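Local coordinates for oligogalacturonate lyase (PDB 3C5M), which probably cleaves oligogalacturonides by a lyase reaction and binds a manganese ion within its seven-bladed beta-propeller, at residues A[230-235]-A[252-257]; A[265-270]-A[276-281]; A[321-326]-A[332-337]. One frame throughout, in Å; residues are numbered along the deposited sequence.

Contact 1: residues A[230-235]-A[252-257]; sequences KIKEHA and MAYVSY
K232 and Y254 make the polar half of this small, buried contact, and I231 and M252 make the apolar half. In the polar pair the ammonium NZ of K232 donates a hydrogen bond to the phenol OH of Y254, 2.9 Å away. K232 leaves the backbone with CG anti to its N (chi1 -167°) and runs nearly straight until the last torsion, which bends (chi4 68°) and brings NZ round to the hydroxyl. CD of the same chain also lies close to that oxygen, and the two side chains meet at about a right angle. Besides bonding to Y254 OH, the lysine makes a cation-pi contact with Y267, and E238 adds a long, weak ion pair.

The apolar pair also crosses at about a right angle. The end of I231, its CD1, rests 3.6 Å from CG of M252, a selenomethionine, and 3.7 Å from its methyl CE; two bends in the M252 chain bring CE back to I231 CD1.

In the propeller, 231-235 is the loop that follows strand 229-230, at the edge of one blade, and leads to strand 238-245, which opens the next. Strand 252-258 lies between 238-245 and 264-269 in that second blade, so the linking loop packs against the blade it is about to enter.

Contact 2: residues A[265-270]-A[276-281]; sequences VIYKAN and NEEVMV
I266 and V279 belong to the closely packed part of this antiparallel hairpin, where both are buried together with M280, a selenomethionine. CG1 of V279 lies between its backbone N and carbonyl carbon (chi1 58°), which turns it toward I266, and the two side chains cross at a slant. M280 lies beside I266, pointing the same way, its CG 4.0 Å from I266 CD1. Backbone bonds clasp the same spot: V279 N donates to I266 O (3.0 Å), and I266 N to M280 O (2.8 Å). The pairing slips by one between V265–V281 and Y267–E278, which, with the unusual psi of V279 (-44°), is consistent with a beta bulge there. Further along, K268 and E277 exchange bonds in both directions, the one from K268 N to E277 O being almost straight (177°).

The solvent side belongs to the exposed E277 and E278, with Y267 partly exposed. E278 CA lies over one face of the Y267 ring, and E278 CB is 3.6 Å from ring atom CE1; the carboxylate stands nearly perpendicular to the ring.

Strand 276-281 is the last of its blade, with 264-269 paired to 252-258 on its inner flank. I266 and M280 face strand 321-326 of the following blade.

Contact 3: residues A[321-326]-A[332-337]; sequences FLYVLN and AQKLCK
The F321 ring is held between two lysine chains in a beta hairpin that closes the outer part of a propeller blade. K334 CD lies over one face, 3.6 Å from the ring centroid, and K337 CD over the opposite face at 4.1 Å; both are CH-pi contacts made by methylene groups. The K334 chain is extended as far as CE and turns at the last torsion (chi4 65°), which leaves NZ farther from the ring than CD, too distant for more than a weak attraction. At the ring's edge, near its plane, comes the carbonyl O of C336. K334 also runs alongside Y323, pointing the same way, with CG 3.8 Å from ring atom CE1.

On the other side of the hairpin V324 CG2 packs on L335 CG, and CD1 of L322 reaches the sulfur of C336.

The backbone positions these groups. L322 N donates to C336 O, L322 O accepts from L335 N, and V324 N donates to Q333 O, all close to straight; the return bond from Q333 N is weak. Because L322 thus faces two successive residues, the register shifts by one in a beta bulge, which puts both K334 and K337 on the face that F321 occupies.

Farther out, L335 packs on V365 and A380 of the neighbouring blade, its carbonyl O taking a hydrogen bond from T19 OG1. D319, just before the strand, hydrogen-bonds through OD1 to Y323 OH.

How the contacts relate
Contacts 2 and 3 illustrate one solution used twice: an outer hairpin of a blade, joined by backbone bonds and partly open to solvent. Their side-chain chemistry differs: contact 3 sets a phenylalanine between lysine methylenes, contact 2 a tyrosine over a glutamate. Contact 1 is smaller and buried, relies on side chains alone, and ties a blade-to-blade loop to a strand. It shares its sheet with contact 2, since strands 252-258 and 264-269 are neighbours, with Y254 O 2.7 Å from Y267 N. Contacts 2 and 3 lie in successive blades and meet through apolar groups, I266 CD1 reaching L325 CD2 at 3.5 Å. Contact 3 comes nearer the manganese site, the L322 side chain lying about 8 Å from that of H287.

Contact 1: residues A[230-235]-A[252-257]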
# COMPACT_ATOMS: atom_id res chain seq x y z
N LYS A 230 -9.73 -4.37 -19.93
CA LYS A 230 -9.04 -3.18 -19.46
C LYS A 230 -10.06 -2.19 -18.90
O LYS A 230 -11.09 -1.95 -19.51
CB LYS A 230 -8.24 -2.56 -20.60
CG LYS A 230 -9.03 -2.40 -21.88
CD LYS A 230 -8.21 -1.71 -22.96
CE LYS A 230 -6.95 -2.50 -23.29
NZ LYS A 230 -6.12 -1.77 -24.28
N ILE A 231 -9.75 -1.64 -17.73
CA ILE A 231 -10.63 -0.69 -17.06
C ILE A 231 -11.00 0.52 -17.93
O ILE A 231 -12.17 0.93 -17.97
CB ILE A 231 -9.97 -0.18 -15.74
CG1 ILE A 231 -9.78 -1.35 -14.77
CG2 ILE A 231 -10.82 0.91 -15.10
CD1 ILE A 231 -9.09 -0.98 -13.48
N LYS A 232 -10.02 1.07 -18.62
CA LYS A 232 -10.24 2.24 -19.46
C LYS A 232 -9.69 1.94 -20.85
O LYS A 232 -8.79 1.13 -21.01
CB LYS A 232 -9.51 3.44 -18.86
CG LYS A 232 -9.87 4.81 -19.42
CD LYS A 232 -8.89 5.86 -18.91
CE LYS A 232 -9.38 7.30 -19.11
NZ LYS A 232 -10.56 7.66 -18.27
N GLU A 233 -10.27 2.59 -21.86
CA GLU A 233 -9.85 2.42 -23.25
C GLU A 233 -8.46 3.00 -23.47
O GLU A 233 -7.77 2.62 -24.42
CB GLU A 233 -10.84 3.12 -24.19
CG GLU A 233 -10.45 3.05 -25.68
CD GLU A 233 -11.18 4.07 -26.57
OE1 GLU A 233 -10.83 4.17 -27.77
OE2 GLU A 233 -12.09 4.78 -26.09
N HIS A 234 -8.04 3.92 -22.59
CA HIS A 234 -6.72 4.56 -22.69
C HIS A 234 -6.63 5.45 -23.94
O HIS A 234 -6.50 4.96 -25.06
CB HIS A 234 -5.61 3.49 -22.69
CG HIS A 234 -4.31 3.95 -23.28
ND1 HIS A 234 -4.06 3.93 -24.64
CD2 HIS A 234 -3.19 4.44 -22.70
CE1 HIS A 234 -2.84 4.38 -24.86
NE2 HIS A 234 -2.29 4.70 -23.70
N ALA A 235 -6.70 6.76 -23.73
CA ALA A 235 -6.61 7.72 -24.83
C ALA A 235 -5.15 7.90 -25.23
O ALA A 235 -4.26 7.87 -24.38
CB ALA A 235 -7.21 9.06 -24.40
N MSE A 252 -12.71 1.91 -8.78
CA MSE A 252 -11.26 1.80 -8.90
C MSE A 252 -10.73 3.20 -9.16
O MSE A 252 -10.87 3.71 -10.27
CB MSE A 252 -10.89 0.90 -10.09
CG MSE A 252 -9.40 0.81 -10.40
SE MSE A 252 -8.39 -0.23 -9.11
CE MSE A 252 -8.50 -1.98 -9.94
N ALA A 253 -10.14 3.82 -8.15
CA ALA A 253 -9.61 5.17 -8.31
C ALA A 253 -8.18 5.14 -8.84
O ALA A 253 -7.39 4.27 -8.48
CB ALA A 253 -9.66 5.93 -6.99
N TYR A 254 -7.85 6.11 -9.70
CA TYR A 254 -6.50 6.22 -10.24
C TYR A 254 -6.19 7.64 -10.70
O TYR A 254 -7.03 8.54 -10.62
CB TYR A 254 -6.29 5.23 -11.38
CG TYR A 254 -7.17 5.49 -12.58
CD1 TYR A 254 -8.48 5.02 -12.62
CD2 TYR A 254 -6.70 6.26 -13.65
CE1 TYR A 254 -9.31 5.32 -13.71
CE2 TYR A 254 -7.51 6.56 -14.73
CZ TYR A 254 -8.81 6.09 -14.75
OH TYR A 254 -9.62 6.43 -15.81
N VAL A 255 -4.96 7.85 -11.16
CA VAL A 255 -4.52 9.15 -11.63
C VAL A 255 -4.04 9.07 -13.07
O VAL A 255 -3.29 8.17 -13.44
CB VAL A 255 -3.35 9.67 -10.77
CG1 VAL A 255 -2.87 11.01 -11.29
CG2 VAL A 255 -3.80 9.77 -9.32
N SER A 256 -4.45 10.03 -13.89
CA SER A 256 -4.04 10.04 -15.28
C SER A 256 -3.37 11.36 -15.63
O SER A 256 -3.67 12.40 -15.04
CB SER A 256 -5.24 9.81 -16.20
OG SER A 256 -6.19 10.85 -16.07
N TYR A 257 -2.45 11.30 -16.59
CA TYR A 257 -1.71 12.48 -17.05
C TYR A 257 -1.68 12.50 -18.56
O TYR A 257 -1.29 11.53 -19.20
CB TYR A 257 -0.28 12.48 -16.50
CG TYR A 257 0.55 13.68 -16.92
CD1 TYR A 257 1.23 13.70 -18.15
CD2 TYR A 257 0.63 14.82 -16.11
CE1 TYR A 257 1.97 14.82 -18.55
CE2 TYR A 257 1.36 15.94 -16.51
CZ TYR A 257 2.03 15.94 -17.73
OH TYR A 257 2.73 17.06 -18.14

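Contact 2: residues A[265-270]-A[276-281]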
# COMPACT_ATOMS: atom_id res chain seq x y z
N VAL A 265 -5.14 14.42 -13.14
CA VAL A 265 -6.50 14.36 -12.61
C VAL A 265 -6.88 12.97 -12.10
O VAL A 265 -6.58 11.96 -12.74
CB VAL A 265 -7.53 14.80 -13.67
CG1 VAL A 265 -7.39 16.28 -13.93
CG2 VAL A 265 -7.33 14.04 -14.95
N ILE A 266 -7.54 12.94 -10.95
CA ILE A 266 -7.98 11.70 -10.34
C ILE A 266 -9.21 11.18 -11.07
O ILE A 266 -10.06 11.95 -11.50
CB ILE A 266 -8.33 11.90 -8.87
CG1 ILE A 266 -7.16 12.54 -8.13
CG2 ILE A 266 -8.70 10.57 -8.24
CD1 ILE A 266 -7.43 12.86 -6.67
N TYR A 267 -9.30 9.86 -11.20
CA TYR A 267 -10.42 9.24 -11.90
C TYR A 267 -11.00 8.09 -11.11
O TYR A 267 -10.28 7.41 -10.40
CB TYR A 267 -9.95 8.73 -13.26
CG TYR A 267 -10.09 9.70 -14.40
CD1 TYR A 267 -11.28 9.82 -15.10
CD2 TYR A 267 -9.02 10.52 -14.78
CE1 TYR A 267 -11.42 10.72 -16.16
CE2 TYR A 267 -9.15 11.42 -15.83
CZ TYR A 267 -10.34 11.51 -16.52
OH TYR A 267 -10.46 12.39 -17.56
N LYS A 268 -12.30 7.88 -11.24
CA LYS A 268 -12.99 6.77 -10.58
C LYS A 268 -13.61 5.91 -11.66
O LYS A 268 -14.34 6.40 -12.51
CB LYS A 268 -14.10 7.27 -9.64
CG LYS A 268 -13.65 7.67 -8.24
CD LYS A 268 -14.85 8.06 -7.35
CE LYS A 268 -14.41 8.44 -5.93
NZ LYS A 268 -15.51 9.02 -5.12
N ALA A 269 -13.31 4.61 -11.63
CA ALA A 269 -13.85 3.68 -12.62
C ALA A 269 -14.83 2.71 -11.95
O ALA A 269 -14.52 2.11 -10.93
CB ALA A 269 -12.73 2.90 -13.27
N ASN A 270 -16.02 2.56 -12.54
CA ASN A 270 -17.03 1.64 -12.01
C ASN A 270 -16.62 0.20 -12.34
O ASN A 270 -16.51 -0.15 -13.51
CB ASN A 270 -18.38 1.95 -12.66
CG ASN A 270 -19.51 1.13 -12.08
OD1 ASN A 270 -19.46 -0.10 -12.09
ND2 ASN A 270 -20.53 1.80 -11.58
N ASN A 276 -15.50 5.01 -16.80
CA ASN A 276 -14.67 5.91 -16.01
C ASN A 276 -15.22 7.34 -15.99
O ASN A 276 -15.97 7.74 -16.88
CB ASN A 276 -13.23 5.91 -16.54
CG ASN A 276 -12.62 4.51 -16.53
OD1 ASN A 276 -13.08 3.61 -17.23
ND2 ASN A 276 -11.57 4.33 -15.74
N GLU A 277 -14.84 8.10 -14.97
CA GLU A 277 -15.29 9.48 -14.85
C GLU A 277 -14.35 10.28 -13.96
O GLU A 277 -13.93 9.83 -12.89
CB GLU A 277 -16.71 9.53 -14.28
CG GLU A 277 -16.90 8.74 -13.00
CD GLU A 277 -18.27 8.95 -12.39
OE1 GLU A 277 -18.55 10.08 -11.93
OE2 GLU A 277 -19.07 7.99 -12.37
N GLU A 278 -14.01 11.48 -14.42
CA GLU A 278 -13.12 12.38 -13.70
C GLU A 278 -13.75 12.82 -12.38
O GLU A 278 -14.96 13.01 -12.29
CB GLU A 278 -12.83 13.60 -14.59
CG GLU A 278 -11.88 14.62 -14.00
CD GLU A 278 -11.71 15.83 -14.90
OE1 GLU A 278 -11.32 15.64 -16.07
OE2 GLU A 278 -11.98 16.96 -14.44
N VAL A 279 -12.91 12.97 -11.35
CA VAL A 279 -13.38 13.39 -10.04
C VAL A 279 -12.82 14.76 -9.63
O VAL A 279 -13.55 15.60 -9.11
CB VAL A 279 -13.01 12.37 -8.95
CG1 VAL A 279 -11.52 12.17 -8.92
CG2 VAL A 279 -13.50 12.84 -7.59
N MSE A 280 -11.53 14.97 -9.87
CA MSE A 280 -10.90 16.25 -9.54
C MSE A 280 -9.43 16.31 -9.93
O MSE A 280 -8.85 15.31 -10.36
CB MSE A 280 -11.04 16.55 -8.05
CG MSE A 280 -10.00 15.88 -7.16
SE MSE A 280 -10.05 16.51 -5.30
CE MSE A 280 -10.93 14.99 -4.52
N VAL A 281 -8.83 17.49 -9.77
CA VAL A 281 -7.42 17.69 -10.09
C VAL A 281 -6.57 16.93 -9.09
O VAL A 281 -7.07 16.41 -8.10
CB VAL A 281 -7.03 19.15 -9.99
CG1 VAL A 281 -7.86 19.97 -10.95
CG2 VAL A 281 -7.21 19.64 -8.56

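Contact 3: residues A[321-326]-A[332-337]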
# COMPACT_ATOMS: atom_id res chain seq x y z
N PHE A 321 4.38 18.82 1.90
CA PHE A 321 3.07 18.76 2.54
C PHE A 321 2.19 17.55 2.23
O PHE A 321 2.27 16.94 1.16
CB PHE A 321 2.25 20.03 2.24
CG PHE A 321 2.78 21.27 2.89
CD1 PHE A 321 3.64 22.12 2.20
CD2 PHE A 321 2.41 21.58 4.20
CE1 PHE A 321 4.12 23.27 2.80
CE2 PHE A 321 2.89 22.72 4.82
CZ PHE A 321 3.75 23.58 4.12
N LEU A 322 1.35 17.22 3.20
CA LEU A 322 0.39 16.14 3.07
C LEU A 322 -0.90 16.82 2.65
O LEU A 322 -1.24 17.88 3.17
CB LEU A 322 0.20 15.42 4.40
CG LEU A 322 1.22 14.33 4.72
CD1 LEU A 322 0.97 13.77 6.12
CD2 LEU A 322 1.14 13.24 3.66
N TYR A 323 -1.63 16.21 1.73
CA TYR A 323 -2.87 16.82 1.27
C TYR A 323 -4.12 16.04 1.62
O TYR A 323 -4.13 14.81 1.57
CB TYR A 323 -2.81 17.03 -0.23
CG TYR A 323 -1.85 18.11 -0.67
CD1 TYR A 323 -2.32 19.39 -0.99
CD2 TYR A 323 -0.48 17.85 -0.78
CE1 TYR A 323 -1.44 20.38 -1.41
CE2 TYR A 323 0.40 18.83 -1.20
CZ TYR A 323 -0.09 20.10 -1.52
OH TYR A 323 0.77 21.09 -1.94
N VAL A 324 -5.17 16.75 2.00
CA VAL A 324 -6.43 16.10 2.30
C VAL A 324 -7.47 16.63 1.31
O VAL A 324 -8.04 17.71 1.49
CB VAL A 324 -6.88 16.37 3.75
CG1 VAL A 324 -8.27 15.83 3.96
CG2 VAL A 324 -5.93 15.69 4.71
N LEU A 325 -7.67 15.87 0.24
CA LEU A 325 -8.62 16.23 -0.79
C LEU A 325 -10.05 15.91 -0.37
O LEU A 325 -10.31 14.93 0.31
CB LEU A 325 -8.29 15.49 -2.09
CG LEU A 325 -6.94 15.79 -2.76
CD1 LEU A 325 -5.82 15.25 -1.88
CD2 LEU A 325 -6.88 15.14 -4.14
N ASN A 326 -10.96 16.77 -0.79
CA ASN A 326 -12.37 16.61 -0.51
C ASN A 326 -13.06 16.26 -1.83
O ASN A 326 -13.34 17.14 -2.63
CB ASN A 326 -12.92 17.92 0.03
CG ASN A 326 -14.32 17.77 0.55
OD1 ASN A 326 -15.21 17.27 -0.14
ND2 ASN A 326 -14.54 18.22 1.79
N ALA A 332 -8.51 20.33 -2.75
CA ALA A 332 -7.37 19.80 -2.03
C ALA A 332 -6.93 20.83 -0.99
O ALA A 332 -7.04 22.03 -1.22
CB ALA A 332 -6.22 19.52 -3.00
N GLN A 333 -6.45 20.37 0.16
CA GLN A 333 -6.02 21.30 1.19
C GLN A 333 -4.81 20.74 1.95
O GLN A 333 -4.73 19.54 2.20
CB GLN A 333 -7.18 21.55 2.15
CG GLN A 333 -6.95 22.67 3.15
CD GLN A 333 -8.23 23.05 3.90
OE1 GLN A 333 -8.23 23.94 4.76
NE2 GLN A 333 -9.33 22.38 3.57
N LYS A 334 -3.87 21.61 2.30
CA LYS A 334 -2.69 21.17 3.03
C LYS A 334 -3.06 20.83 4.46
O LYS A 334 -3.57 21.68 5.17
CB LYS A 334 -1.62 22.25 3.05
CG LYS A 334 -0.98 22.55 1.70
CD LYS A 334 0.24 23.45 1.88
CE LYS A 334 0.94 23.76 0.56
NZ LYS A 334 0.11 24.55 -0.41
N LEU A 335 -2.80 19.59 4.88
CA LEU A 335 -3.13 19.15 6.24
C LEU A 335 -2.04 19.61 7.19
O LEU A 335 -2.25 20.47 8.04
CB LEU A 335 -3.22 17.61 6.33
CG LEU A 335 -4.17 16.98 7.36
CD1 LEU A 335 -3.76 15.54 7.63
CD2 LEU A 335 -4.16 17.78 8.64
N CYS A 336 -0.87 19.02 7.04
CA CYS A 336 0.25 19.38 7.87
C CYS A 336 1.43 19.14 6.98
O CYS A 336 1.30 19.04 5.76
CB CYS A 336 0.33 18.50 9.12
SG CYS A 336 0.75 16.78 8.80
N LYS A 337 2.60 19.01 7.59
CA LYS A 337 3.81 18.82 6.83
C LYS A 337 4.50 17.52 7.24
O LYS A 337 4.60 17.24 8.42
CB LYS A 337 4.70 20.04 7.06
CG LYS A 337 5.85 20.21 6.11
CD LYS A 337 6.38 21.65 6.08
CE LYS A 337 6.95 22.11 7.42
NZ LYS A 337 5.88 22.56 8.38